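Local atomic coordinates of VIN1 (Oscarella pearsei, PDB entry 6BFI), a protein that binds actin filaments and may play a role in cell-cell adhesion, as a sponge member of the vinculin/alpha-catenin family. Residues L292-A306 with L318-K330. Numbering follows the deposited sequence.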
# COMPACT_ATOMS: atom_id res chain seq x y z
N LEU A 292 -25.34 16.08 7.90
CA LEU A 292 -24.79 17.08 8.80
C LEU A 292 -23.76 16.48 9.75
O LEU A 292 -22.79 17.15 10.11
CB LEU A 292 -25.91 17.77 9.59
CG LEU A 292 -26.87 18.61 8.75
CD1 LEU A 292 -27.74 19.49 9.64
CD2 LEU A 292 -26.12 19.45 7.73
N ASP A 293 -23.95 15.22 10.16
CA ASP A 293 -22.94 14.56 10.98
C ASP A 293 -21.63 14.42 10.20
O ASP A 293 -20.55 14.70 10.73
CB ASP A 293 -23.44 13.19 11.44
CG ASP A 293 -24.49 13.30 12.54
OD1 ASP A 293 -24.50 14.32 13.26
OD2 ASP A 293 -25.31 12.36 12.67
N ALA A 294 -21.72 13.99 8.94
CA ALA A 294 -20.51 13.89 8.12
C ALA A 294 -19.85 15.26 7.95
O ALA A 294 -18.62 15.37 8.01
CB ALA A 294 -20.85 13.28 6.76
N VAL A 295 -20.65 16.31 7.74
CA VAL A 295 -20.11 17.66 7.61
C VAL A 295 -19.37 18.06 8.88
O VAL A 295 -18.29 18.65 8.83
CB VAL A 295 -21.23 18.65 7.26
CG1 VAL A 295 -20.70 20.08 7.31
CG2 VAL A 295 -21.82 18.34 5.90
N ARG A 296 -19.95 17.74 10.04
CA ARG A 296 -19.30 18.07 11.31
C ARG A 296 -17.99 17.30 11.47
O ARG A 296 -17.01 17.84 12.01
CB ARG A 296 -20.24 17.81 12.48
CG ARG A 296 -21.37 18.84 12.57
CD ARG A 296 -22.21 18.67 13.83
NE ARG A 296 -22.96 19.88 14.14
CZ ARG A 296 -24.17 20.16 13.66
NH1 ARG A 296 -24.78 19.31 12.85
NH2 ARG A 296 -24.77 21.30 13.99
N LYS A 297 -17.95 16.05 11.00
CA LYS A 297 -16.68 15.32 11.00
C LYS A 297 -15.65 16.01 10.11
O LYS A 297 -14.47 16.08 10.46
CB LYS A 297 -16.90 13.88 10.54
CG LYS A 297 -17.80 13.06 11.45
CD LYS A 297 -17.70 11.58 11.12
CE LYS A 297 -18.80 10.79 11.80
NZ LYS A 297 -18.84 11.02 13.27
N CYS A 298 -16.09 16.54 8.96
CA CYS A 298 -15.16 17.26 8.09
C CYS A 298 -14.65 18.53 8.76
O CYS A 298 -13.49 18.90 8.60
CB CYS A 298 -15.84 17.59 6.76
SG CYS A 298 -16.23 16.13 5.77
N ILE A 299 -15.51 19.21 9.53
CA ILE A 299 -15.07 20.37 10.29
C ILE A 299 -14.03 19.96 11.33
O ILE A 299 -13.02 20.65 11.53
CB ILE A 299 -16.28 21.07 10.94
CG1 ILE A 299 -17.23 21.60 9.86
CG2 ILE A 299 -15.82 22.20 11.85
CD1 ILE A 299 -18.49 22.24 10.41
N SER A 300 -14.26 18.82 12.00
CA SER A 300 -13.29 18.33 12.97
C SER A 300 -11.95 18.03 12.31
O SER A 300 -10.89 18.29 12.90
CB SER A 300 -13.83 17.08 13.67
OG SER A 300 -14.74 17.42 14.70
N GLU A 301 -11.97 17.47 11.10
CA GLU A 301 -10.72 17.24 10.38
C GLU A 301 -10.04 18.56 10.03
O GLU A 301 -8.81 18.68 10.13
CB GLU A 301 -10.97 16.40 9.13
CG GLU A 301 -9.79 16.31 8.17
CD GLU A 301 -8.65 15.43 8.68
OE1 GLU A 301 -8.74 14.91 9.81
OE2 GLU A 301 -7.66 15.26 7.94
N GLY A 302 -10.83 19.56 9.63
CA GLY A 302 -10.26 20.86 9.34
C GLY A 302 -9.56 21.48 10.54
O GLY A 302 -8.46 22.03 10.42
N ARG A 303 -10.20 21.40 11.71
CA ARG A 303 -9.58 21.96 12.91
C ARG A 303 -8.38 21.13 13.36
O ARG A 303 -7.39 21.69 13.87
CB ARG A 303 -10.61 22.07 14.03
CG ARG A 303 -11.79 22.96 13.67
CD ARG A 303 -12.83 23.03 14.78
NE ARG A 303 -13.97 23.85 14.38
CZ ARG A 303 -15.07 24.04 15.11
NH1 ARG A 303 -15.18 23.46 16.30
NH2 ARG A 303 -16.05 24.80 14.65
N ARG A 304 -8.44 19.81 13.17
CA ARG A 304 -7.29 18.97 13.48
C ARG A 304 -6.08 19.36 12.65
O ARG A 304 -4.96 19.47 13.17
CB ARG A 304 -7.64 17.50 13.24
CG ARG A 304 -6.59 16.52 13.75
CD ARG A 304 -6.76 15.14 13.13
NE ARG A 304 -6.03 15.01 11.87
CZ ARG A 304 -4.78 14.57 11.77
NH1 ARG A 304 -4.12 14.19 12.86
NH2 ARG A 304 -4.19 14.49 10.59
N VAL A 305 -6.28 19.59 11.35
CA VAL A 305 -5.18 20.06 10.51
C VAL A 305 -4.77 21.48 10.91
O VAL A 305 -3.58 21.83 10.84
CB VAL A 305 -5.56 19.97 9.02
CG1 VAL A 305 -4.46 20.53 8.14
CG2 VAL A 305 -5.87 18.53 8.64
N ALA A 306 -5.73 22.30 11.34
CA ALA A 306 -5.40 23.66 11.76
C ALA A 306 -4.44 23.65 12.95
O ALA A 306 -3.54 24.49 13.04
CB ALA A 306 -6.67 24.43 12.11
N LEU A 318 -8.02 28.23 8.55
CA LEU A 318 -8.75 26.97 8.65
C LEU A 318 -9.81 27.05 9.75
O LEU A 318 -10.93 26.57 9.57
CB LEU A 318 -7.78 25.82 8.91
CG LEU A 318 -6.96 25.33 7.72
CD1 LEU A 318 -5.80 24.47 8.17
CD2 LEU A 318 -7.86 24.57 6.76
N LEU A 319 -9.46 27.64 10.89
CA LEU A 319 -10.44 27.81 11.96
C LEU A 319 -11.57 28.74 11.53
O LEU A 319 -12.73 28.53 11.90
CB LEU A 319 -9.76 28.33 13.22
CG LEU A 319 -8.76 27.36 13.86
CD1 LEU A 319 -8.06 28.00 15.05
CD2 LEU A 319 -9.45 26.07 14.27
N ALA A 320 -11.25 29.77 10.74
CA ALA A 320 -12.29 30.67 10.24
C ALA A 320 -13.27 29.92 9.34
O ALA A 320 -14.50 30.07 9.48
CB ALA A 320 -11.66 31.84 9.48
N ALA A 321 -12.76 29.11 8.42
CA ALA A 321 -13.63 28.31 7.57
C ALA A 321 -14.46 27.33 8.39
O ALA A 321 -15.64 27.10 8.10
CB ALA A 321 -12.81 27.57 6.51
N ALA A 322 -13.86 26.75 9.44
CA ALA A 322 -14.58 25.81 10.28
C ALA A 322 -15.75 26.49 10.98
O ALA A 322 -16.88 25.98 10.95
CB ALA A 322 -13.63 25.19 11.31
N ASP A 323 -15.51 27.63 11.62
CA ASP A 323 -16.58 28.32 12.33
C ASP A 323 -17.63 28.87 11.37
O ASP A 323 -18.82 28.93 11.72
CB ASP A 323 -16.01 29.44 13.20
CG ASP A 323 -15.47 28.92 14.52
OD1 ASP A 323 -16.00 27.90 15.02
OD2 ASP A 323 -14.52 29.53 15.05
N GLU A 324 -17.22 29.29 10.17
CA GLU A 324 -18.19 29.70 9.17
C GLU A 324 -19.11 28.54 8.80
O GLU A 324 -20.34 28.70 8.72
CB GLU A 324 -17.48 30.23 7.92
CG GLU A 324 -18.42 30.71 6.83
CD GLU A 324 -17.69 31.23 5.61
OE1 GLU A 324 -16.69 30.61 5.20
OE2 GLU A 324 -18.10 32.28 5.07
N LEU A 325 -18.53 27.35 8.59
CA LEU A 325 -19.33 26.19 8.25
C LEU A 325 -20.26 25.81 9.40
O LEU A 325 -21.42 25.43 9.17
CB LEU A 325 -18.43 25.01 7.88
CG LEU A 325 -18.15 24.88 6.38
CD1 LEU A 325 -16.92 24.03 6.13
CD2 LEU A 325 -19.36 24.28 5.68
N ASP A 326 -19.78 25.91 10.65
CA ASP A 326 -20.65 25.65 11.79
C ASP A 326 -21.82 26.63 11.83
O ASP A 326 -22.96 26.24 12.12
CB ASP A 326 -19.85 25.73 13.09
CG ASP A 326 -19.53 24.36 13.65
OD1 ASP A 326 -20.37 23.44 13.51
OD2 ASP A 326 -18.44 24.19 14.24
N GLN A 327 -21.57 27.91 11.53
CA GLN A 327 -22.65 28.88 11.49
C GLN A 327 -23.67 28.54 10.41
O GLN A 327 -24.88 28.59 10.65
CB GLN A 327 -22.08 30.29 11.26
CG GLN A 327 -23.11 31.39 11.34
CD GLN A 327 -23.69 31.56 12.73
OE1 GLN A 327 -23.08 31.17 13.72
NE2 GLN A 327 -24.88 32.15 12.81
N ILE A 328 -23.20 28.17 9.22
CA ILE A 328 -24.11 27.75 8.16
C ILE A 328 -24.93 26.54 8.61
O ILE A 328 -26.12 26.43 8.29
CB ILE A 328 -23.33 27.45 6.86
CG1 ILE A 328 -22.70 28.73 6.32
CG2 ILE A 328 -24.24 26.83 5.81
CD1 ILE A 328 -22.04 28.56 4.96
N LEU A 329 -24.31 25.63 9.36
CA LEU A 329 -25.04 24.47 9.85
C LEU A 329 -26.14 24.87 10.83
O LEU A 329 -27.26 24.35 10.76
CB LEU A 329 -24.08 23.48 10.51
CG LEU A 329 -23.66 22.28 9.64
CD1 LEU A 329 -23.11 22.75 8.30
CD2 LEU A 329 -22.65 21.42 10.37
N LYS A 330 -25.84 25.79 11.74
CA LYS A 330 -26.86 26.28 12.66
C LYS A 330 -28.01 26.94 11.90
O LYS A 330 -29.18 26.73 12.24
CB LYS A 330 -26.24 27.26 13.66
CG LYS A 330 -25.12 26.66 14.49
CD LYS A 330 -24.13 27.72 14.94
CE LYS A 330 -22.88 27.09 15.53
NZ LYS A 330 -21.83 28.10 15.83
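L329 of segment 318-330 enters a hole formed by L292, V295, R296 and I299 of segment 292-306, and its two methyls divide the work. CD1 meets CG1 of V295 at 3.7 Å, whereas CD2 lies over the centre of one face of the R296 guanidinium, 3.8 Å above its plane, and also touches CG of the same arginine. An aliphatic branch thus lids the flat cation, whose NH2 forms a salt bridge with E333 farther along helix 312-338.

One turn on, the direction of insertion reverses. I299 projects among A322, L325, D326 and L329; its CG2, anti to the backbone N, rests on CB of A322 at 3.7 Å, while CD1 reaches CB of L325. R303 is the next knob. Its chain, extended from CG to NE, runs across A322, whose CB lies at the guanidinium edge, 3.4 Å from NE. NH2 then forms salt bridges with two acids one turn apart, 3.1 Å from OD1 of D323 and an unusually short 2.5 Å from OD2 of D326, a value to be taken with caution. Both carboxylates are turned steeply against the guanidinium, by 67° for D326, and D323 engages it through charge alone. Beyond this network, CB of A306 packs on CB of L318.

Knobs thus pass both ways between neighbouring antiparallel segments whose axes approach to 8.9 Å, with their N-to-C directions 161° apart, the knobs-into-holes packing of the helical bundles that build vinculin-family proteins.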